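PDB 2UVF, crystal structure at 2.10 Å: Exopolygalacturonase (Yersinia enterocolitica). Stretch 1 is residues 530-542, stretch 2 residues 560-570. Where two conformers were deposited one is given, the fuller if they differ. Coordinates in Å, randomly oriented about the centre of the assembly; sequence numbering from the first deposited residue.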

ATOM      1  N   ASP A 530       8.059  -7.914 -18.765  1.00 29.77           N
ATOM      2  CA  ASP A 530       7.614  -8.356 -20.082  1.00 29.77           C
ATOM      3  C   ASP A 530       6.373  -7.568 -20.484  1.00 30.23           C
ATOM      4  O   ASP A 530       5.311  -7.733 -19.891  1.00 29.19           O
ATOM      5  CB  ASP A 530       7.310  -9.848 -20.086  1.00 29.22           C
ATOM      6  CG  ASP A 530       6.986 -10.390 -21.479  1.00 29.74           C
ATOM      7  OD1 ASP A 530       7.215  -9.723 -22.519  1.00 28.40           O
ATOM      8  OD2 ASP A 530       6.485 -11.520 -21.527  1.00 30.23           O
ATOM      9  N   ASN A 531       6.535  -6.722 -21.499  0.50 30.42           N
ATOM     10  CA  ASN A 531       5.465  -5.914 -22.075  0.50 30.94           C
ATOM     11  C   ASN A 531       5.105  -4.698 -21.249  0.50 32.28           C
ATOM     12  O   ASN A 531       4.871  -4.784 -20.035  0.50 32.54           O
ATOM     13  CB  ASN A 531       4.198  -6.735 -22.356  0.50 30.30           C
ATOM     14  CG  ASN A 531       4.453  -7.929 -23.261  0.50 28.34           C
ATOM     15  OD1 ASN A 531       3.846  -8.989 -23.089  0.50 24.97           O
ATOM     16  ND2 ASN A 531       5.340  -7.761 -24.228  0.50 24.57           N
ATOM     17  N   SER A 532       5.086  -3.564 -21.931  1.00 33.70           N
ATOM     18  CA  SER A 532       4.548  -2.325 -21.405  1.00 36.26           C
ATOM     19  C   SER A 532       3.778  -1.797 -22.605  1.00 37.81           C
ATOM     20  O   SER A 532       4.378  -1.543 -23.661  1.00 38.93           O
ATOM     21  CB  SER A 532       5.663  -1.371 -21.033  1.00 36.42           C
ATOM     22  OG  SER A 532       5.342  -0.611 -19.878  1.00 39.59           O
ATOM     23  N   THR A 533       2.458  -1.677 -22.456  1.00 39.09           N
ATOM     24  CA  THR A 533       1.560  -1.379 -23.567  1.00 40.43           C
ATOM     25  C   THR A 533       1.274   0.131 -23.713  1.00 41.12           C
ATOM     26  O   THR A 533       0.475   0.539 -24.560  1.00 41.42           O
ATOM     27  CB  THR A 533       0.230  -2.176 -23.448  1.00 40.32           C
ATOM     28  OG1 THR A 533      -0.687  -1.489 -22.588  1.00 41.46           O
ATOM     29  CG2 THR A 533       0.470  -3.607 -22.896  1.00 41.84           C
ATOM     30  N   GLY A 534       1.910   0.950 -22.884  1.00 41.63           N
ATOM     31  CA  GLY A 534       1.770   2.407 -22.991  1.00 42.74           C
ATOM     32  C   GLY A 534       2.605   2.980 -24.128  1.00 43.49           C
ATOM     33  O   GLY A 534       3.107   2.236 -24.971  1.00 43.42           O
ATOM     34  N   LYS A 535       2.751   4.304 -24.154  1.00 43.93           N
ATOM     35  CA  LYS A 535       3.569   4.962 -25.161  1.00 44.44           C
ATOM     36  C   LYS A 535       4.598   5.920 -24.587  1.00 44.41           C
ATOM     37  O   LYS A 535       5.436   6.446 -25.326  1.00 44.21           O
ATOM     38  CB  LYS A 535       2.701   5.693 -26.181  1.00 44.90           C
ATOM     39  CG  LYS A 535       2.018   4.785 -27.179  1.00 46.52           C
ATOM     40  CD  LYS A 535       1.411   5.580 -28.329  1.00 49.35           C
ATOM     41  CE  LYS A 535       0.080   6.226 -27.945  1.00 51.09           C
ATOM     42  NZ  LYS A 535       0.242   7.352 -26.982  1.00 52.18           N
ATOM     43  N   ASN A 536       4.542   6.172 -23.286  1.00 44.22           N
ATOM     44  CA  ASN A 536       5.566   7.019 -22.701  1.00 44.58           C
ATOM     45  C   ASN A 536       6.801   6.166 -22.399  1.00 44.01           C
ATOM     46  O   ASN A 536       6.737   4.942 -22.521  1.00 43.79           O
ATOM     47  CB  ASN A 536       5.044   7.827 -21.496  1.00 45.44           C
ATOM     48  CG  ASN A 536       4.582   9.251 -21.884  1.00 46.88           C
ATOM     49  OD1 ASN A 536       3.967   9.456 -22.944  1.00 47.68           O
ATOM     50  ND2 ASN A 536       4.884  10.235 -21.022  1.00 46.42           N
ATOM     51  N   PRO A 537       7.929   6.807 -22.036  1.00 43.29           N
ATOM     52  CA  PRO A 537       9.180   6.075 -21.947  1.00 42.58           C
ATOM     53  C   PRO A 537       9.136   4.992 -20.880  1.00 41.96           C
ATOM     54  O   PRO A 537       8.529   5.198 -19.837  1.00 42.16           O
ATOM     55  CB  PRO A 537      10.188   7.164 -21.566  1.00 42.63           C
ATOM     56  CG  PRO A 537       9.533   8.462 -21.990  1.00 42.83           C
ATOM     57  CD  PRO A 537       8.110   8.233 -21.688  1.00 43.35           C
ATOM     58  N   SER A 538       9.785   3.859 -21.148  1.00 40.89           N
ATOM     59  CA  SER A 538       9.841   2.753 -20.191  1.00 40.83           C
ATOM     60  C   SER A 538      10.452   3.183 -18.862  1.00 40.58           C
ATOM     61  O   SER A 538       9.897   2.903 -17.804  1.00 41.30           O
ATOM     62  CB  SER A 538      10.592   1.536 -20.778  1.00 40.74           C
ATOM     63  OG  SER A 538      11.926   1.842 -21.161  1.00 38.99           O
ATOM     64  N   ILE A 539      11.605   3.839 -18.927  1.00 40.29           N
ATOM     65  CA  ILE A 539      12.233   4.457 -17.773  1.00 39.87           C
ATOM     66  C   ILE A 539      12.237   5.962 -18.084  1.00 40.92           C
ATOM     67  O   ILE A 539      12.685   6.385 -19.155  1.00 40.94           O
ATOM     68  CB  ILE A 539      13.656   3.887 -17.487  1.00 39.82           C
ATOM     69  CG1 ILE A 539      13.590   2.381 -17.182  1.00 39.12           C
ATOM     70  CG2 ILE A 539      14.316   4.633 -16.323  1.00 39.64           C
ATOM     71  CD1 ILE A 539      14.954   1.687 -16.897  1.00 38.18           C
ATOM     72  N   GLU A 540      11.666   6.757 -17.186  1.00 41.58           N
ATOM     73  CA  GLU A 540      11.526   8.173 -17.435  1.00 42.76           C
ATOM     74  C   GLU A 540      11.867   8.993 -16.222  1.00 43.56           C
ATOM     75  O   GLU A 540      11.170   8.968 -15.210  1.00 43.54           O
ATOM     76  CB  GLU A 540      10.133   8.537 -17.941  1.00 42.95           C
ATOM     77  CG  GLU A 540       9.979  10.028 -18.163  1.00 44.36           C
ATOM     78  CD  GLU A 540       8.621  10.419 -18.662  1.00 47.56           C
ATOM     79  OE1 GLU A 540       7.651   9.689 -18.368  1.00 47.38           O
ATOM     80  OE2 GLU A 540       8.522  11.463 -19.353  1.00 49.96           O
ATOM     81  N   ILE A 541      12.960   9.727 -16.359  1.00 44.89           N
ATOM     82  CA  ILE A 541      13.484  10.600 -15.328  1.00 46.17           C
ATOM     83  C   ILE A 541      13.430  12.007 -15.930  1.00 47.77           C
ATOM     84  O   ILE A 541      13.861  12.216 -17.066  1.00 47.75           O
ATOM     85  CB  ILE A 541      14.926  10.146 -14.927  1.00 45.95           C
ATOM     86  CG1 ILE A 541      14.876   8.759 -14.243  1.00 45.29           C
ATOM     87  CG2 ILE A 541      15.598  11.162 -14.034  1.00 45.47           C
ATOM     88  CD1 ILE A 541      16.135   7.921 -14.359  1.00 42.86           C
ATOM     89  N   LYS A 542      12.832  12.948 -15.199  1.00 50.07           N
ATOM     90  CA  LYS A 542      12.776  14.358 -15.618  1.00 52.12           C
ATOM     91  C   LYS A 542      12.745  15.316 -14.422  1.00 53.50           C
ATOM     92  O   LYS A 542      11.918  15.174 -13.516  1.00 53.08           O
ATOM     93  CB  LYS A 542      11.563  14.632 -16.513  1.00 52.23           C
ATOM     94  CG  LYS A 542      11.778  15.813 -17.461  1.00 53.34           C
ATOM     95  CD  LYS A 542      10.550  16.713 -17.616  1.00 54.49           C
ATOM     96  CE  LYS A 542      10.874  17.946 -18.468  1.00 54.70           C
ATOM     97  NZ  LYS A 542      12.033  18.771 -17.956  1.00 55.77           N
ATOM     98  N   GLN A 560      15.840  -6.647 -17.021  1.00 30.88           N
ATOM     99  CA  GLN A 560      15.514  -7.091 -18.384  1.00 30.29           C
ATOM    100  C   GLN A 560      14.126  -6.611 -18.786  1.00 30.00           C
ATOM    101  O   GLN A 560      13.143  -6.866 -18.092  1.00 29.63           O
ATOM    102  CB  GLN A 560      15.585  -8.624 -18.517  1.00 30.05           C
ATOM    103  CG  GLN A 560      16.971  -9.244 -18.385  1.00 29.09           C
ATOM    104  CD  GLN A 560      17.407  -9.500 -16.957  1.00 29.39           C
ATOM    105  OE1 GLN A 560      16.678 -10.099 -16.163  1.00 29.40           O
ATOM    106  NE2 GLN A 560      18.627  -9.067 -16.622  1.00 28.45           N
ATOM    107  N   LEU A 561      14.055  -5.942 -19.927  1.00 29.42           N
ATOM    108  CA  LEU A 561      12.844  -5.314 -20.390  1.00 29.41           C
ATOM    109  C   LEU A 561      12.475  -5.834 -21.777  1.00 29.70           C
ATOM    110  O   LEU A 561      13.185  -5.565 -22.764  1.00 30.10           O
ATOM    111  CB  LEU A 561      13.016  -3.783 -20.419  1.00 28.86           C
ATOM    112  CG  LEU A 561      13.320  -3.071 -19.107  1.00 28.58           C
ATOM    113  CD1 LEU A 561      13.452  -1.594 -19.283  1.00 29.46           C
ATOM    114  CD2 LEU A 561      12.223  -3.341 -18.170  1.00 30.68           C
ATOM    115  N   ASN A 562      11.378  -6.584 -21.863  1.00 29.23           N
ATOM    116  CA  ASN A 562      10.926  -7.051 -23.152  1.00 28.47           C
ATOM    117  C   ASN A 562       9.677  -6.316 -23.615  1.00 28.77           C
ATOM    118  O   ASN A 562       8.722  -6.146 -22.839  1.00 28.04           O
ATOM    119  CB  ASN A 562      10.674  -8.557 -23.111  1.00 28.93           C
ATOM    120  CG  ASN A 562      10.413  -9.125 -24.475  1.00 27.51           C
ATOM    121  OD1 ASN A 562      11.303  -9.190 -25.316  1.00 25.80           O
ATOM    122  ND2 ASN A 562       9.186  -9.523 -24.713  1.00 27.33           N
ATOM    123  N   ASN A 563       9.699  -5.888 -24.879  0.50 28.25           N
ATOM    124  CA  ASN A 563       8.567  -5.234 -25.518  0.50 27.69           C
ATOM    125  C   ASN A 563       8.117  -3.986 -24.746  0.50 28.02           C
ATOM    126  O   ASN A 563       6.970  -3.878 -24.295  0.50 27.62           O
ATOM    127  CB  ASN A 563       7.415  -6.224 -25.748  0.50 27.55           C
ATOM    128  CG  ASN A 563       6.209  -5.578 -26.412  0.50 25.34           C
ATOM    129  OD1 ASN A 563       5.074  -5.888 -26.072  0.50 26.22           O
ATOM    130  ND2 ASN A 563       6.452  -4.672 -27.348  0.50 22.22           N
ATOM    131  N   VAL A 564       9.062  -3.068 -24.589  1.00 28.33           N
ATOM    132  CA  VAL A 564       8.831  -1.768 -23.985  1.00 28.76           C
ATOM    133  C   VAL A 564       9.350  -0.665 -24.945  1.00 29.54           C
ATOM    134  O   VAL A 564      10.169  -0.926 -25.851  1.00 29.42           O
ATOM    135  CB  VAL A 564       9.498  -1.638 -22.571  1.00 28.74           C
ATOM    136  CG1 VAL A 564       9.094  -2.780 -21.644  1.00 27.40           C
ATOM    137  CG2 VAL A 564      11.041  -1.524 -22.667  1.00 28.42           C
ATOM    138  N   THR A 565       8.876   0.554 -24.736  1.00 29.85           N
ATOM    139  CA  THR A 565       9.368   1.721 -25.468  1.00 30.56           C
ATOM    140  C   THR A 565      10.753   2.128 -24.945  1.00 31.79           C
ATOM    141  O   THR A 565      11.154   1.736 -23.811  1.00 31.29           O
ATOM    142  CB  THR A 565       8.427   2.922 -25.318  1.00 29.99           C
ATOM    143  OG1 THR A 565       8.414   3.331 -23.953  1.00 31.29           O
ATOM    144  CG2 THR A 565       7.048   2.578 -25.742  1.00 28.65           C
ATOM    145  N   PRO A 566      11.509   2.892 -25.768  1.00 32.07           N
ATOM    146  CA  PRO A 566      12.791   3.451 -25.322  1.00 32.53           C
ATOM    147  C   PRO A 566      12.679   4.370 -24.091  1.00 33.30           C
ATOM    148  O   PRO A 566      11.606   4.898 -23.811  1.00 32.74           O
ATOM    149  CB  PRO A 566      13.259   4.247 -26.553  1.00 32.94           C
ATOM    150  CG  PRO A 566      12.588   3.574 -27.719  1.00 32.52           C
ATOM    151  CD  PRO A 566      11.234   3.210 -27.184  1.00 32.06           C
ATOM    152  N   THR A 567      13.800   4.561 -23.385  1.00 34.36           N
ATOM    153  CA  THR A 567      13.884   5.400 -22.197  1.00 35.18           C
ATOM    154  C   THR A 567      13.910   6.893 -22.548  1.00 36.69           C
ATOM    155  O   THR A 567      14.218   7.253 -23.680  1.00 36.77           O
ATOM    156  CB  THR A 567      15.179   5.115 -21.396  1.00 35.16           C
ATOM    157  OG1 THR A 567      16.324   5.471 -22.191  1.00 35.32           O
ATOM    158  CG2 THR A 567      15.268   3.633 -20.953  1.00 34.33           C
ATOM    159  N   ALA A 568      13.602   7.741 -21.563  1.00 37.52           N
ATOM    160  CA  ALA A 568      13.778   9.199 -21.641  1.00 38.77           C
ATOM    161  C   ALA A 568      14.264   9.670 -20.289  1.00 39.86           C
ATOM    162  O   ALA A 568      13.521   9.685 -19.307  1.00 39.33           O
ATOM    163  CB  ALA A 568      12.475   9.922 -22.042  1.00 38.77           C
ATOM    164  N   ILE A 569      15.540  10.023 -20.237  1.00 41.53           N
ATOM    165  CA  ILE A 569      16.203  10.315 -18.987  1.00 43.11           C
ATOM    166  C   ILE A 569      16.831  11.709 -19.083  1.00 45.18           C
ATOM    167  O   ILE A 569      17.810  11.912 -19.809  1.00 45.58           O
ATOM    168  CB  ILE A 569      17.229   9.182 -18.641  1.00 42.95           C
ATOM    169  CG1 ILE A 569      16.479   7.841 -18.448  1.00 41.11           C
ATOM    170  CG2 ILE A 569      18.100   9.562 -17.420  1.00 41.25           C
ATOM    171  CD1 ILE A 569      17.309   6.592 -18.641  1.00 38.18           C
ATOM    172  N   SER A 570      16.230  12.649 -18.395  1.00 20.00           N
ATOM    173  CA  SER A 570      16.852  13.923 -18.246  1.00 20.00           C
ATOM    174  C   SER A 570      17.024  14.478 -16.876  1.00 20.00           C
ATOM    175  O   SER A 570      16.258  14.267 -15.968  1.00 49.95           O
ATOM    176  CB  SER A 570      16.351  14.942 -19.238  1.00 20.00           C
ATOM    177  OG  SER A 570      15.144  15.507 -18.836  1.00 20.00           O
TER

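The apolar centre of the contact is built from aliphatic side chains. Ile-541 and Ile-569 are paired in register, and their side chains lie on the same face of the sheet. CD1 of Ile-541 comes within 4.0 Å of CG2 of Ile-569. Ile-539 extends this layer, with its CG2 4.3 Å from CD1 of Ile-569 and its CD1 4.3 Å from CD1 of Leu-561. All four residues are buried. Nearby, CB of Ser-538 packs 3.6 Å from CG2 of Val-564. A further apolar contact joins CG of Pro-537 to CB of Ala-568 at 3.3 Å.

The backbones around this core run parallel. Strands 539-542 and 568-570 differ in direction by 23°, and their hydrogen bonds alternate from one strand to the other. Ala-568 N donates to Ile-539 O (2.9 Å), Ile-541 N to Ala-568 O (3.0 Å), and Ser-570 N to Ile-541 O (2.8 Å). The alternation is typical of parallel sheet. CA of Glu-540 also approaches O of Ala-568 at 3.1 Å, a CA-H...O contact.

Between the strand segments, two loops are joined through hydroxyls. Thr-565 points toward stretch 1, and its OG1 donates to Asn-536 O at 2.7 Å. Ser-538 points back, and its OG donates to Thr-565 O at 2.8 Å. These side chains thus bind backbone carbonyls. A weak bond from Ser-538 N to Pro-566 O (3.4 Å) adds to the link.

The polar edge lies at the other strand pair. Asp-530 and Asn-562 form a parallel bridge with side chains on one face. ND2 of Asn-562 donates to the carboxylate OD1 of Asp-530 at 3.0 Å, nearly linearly. Backbone bonds continue from Asn-531 N to Asn-562 O (2.6 Å) and from Ser-532 N to Asn-563 O (3.0 Å). Together the two stretches bury 905 Å².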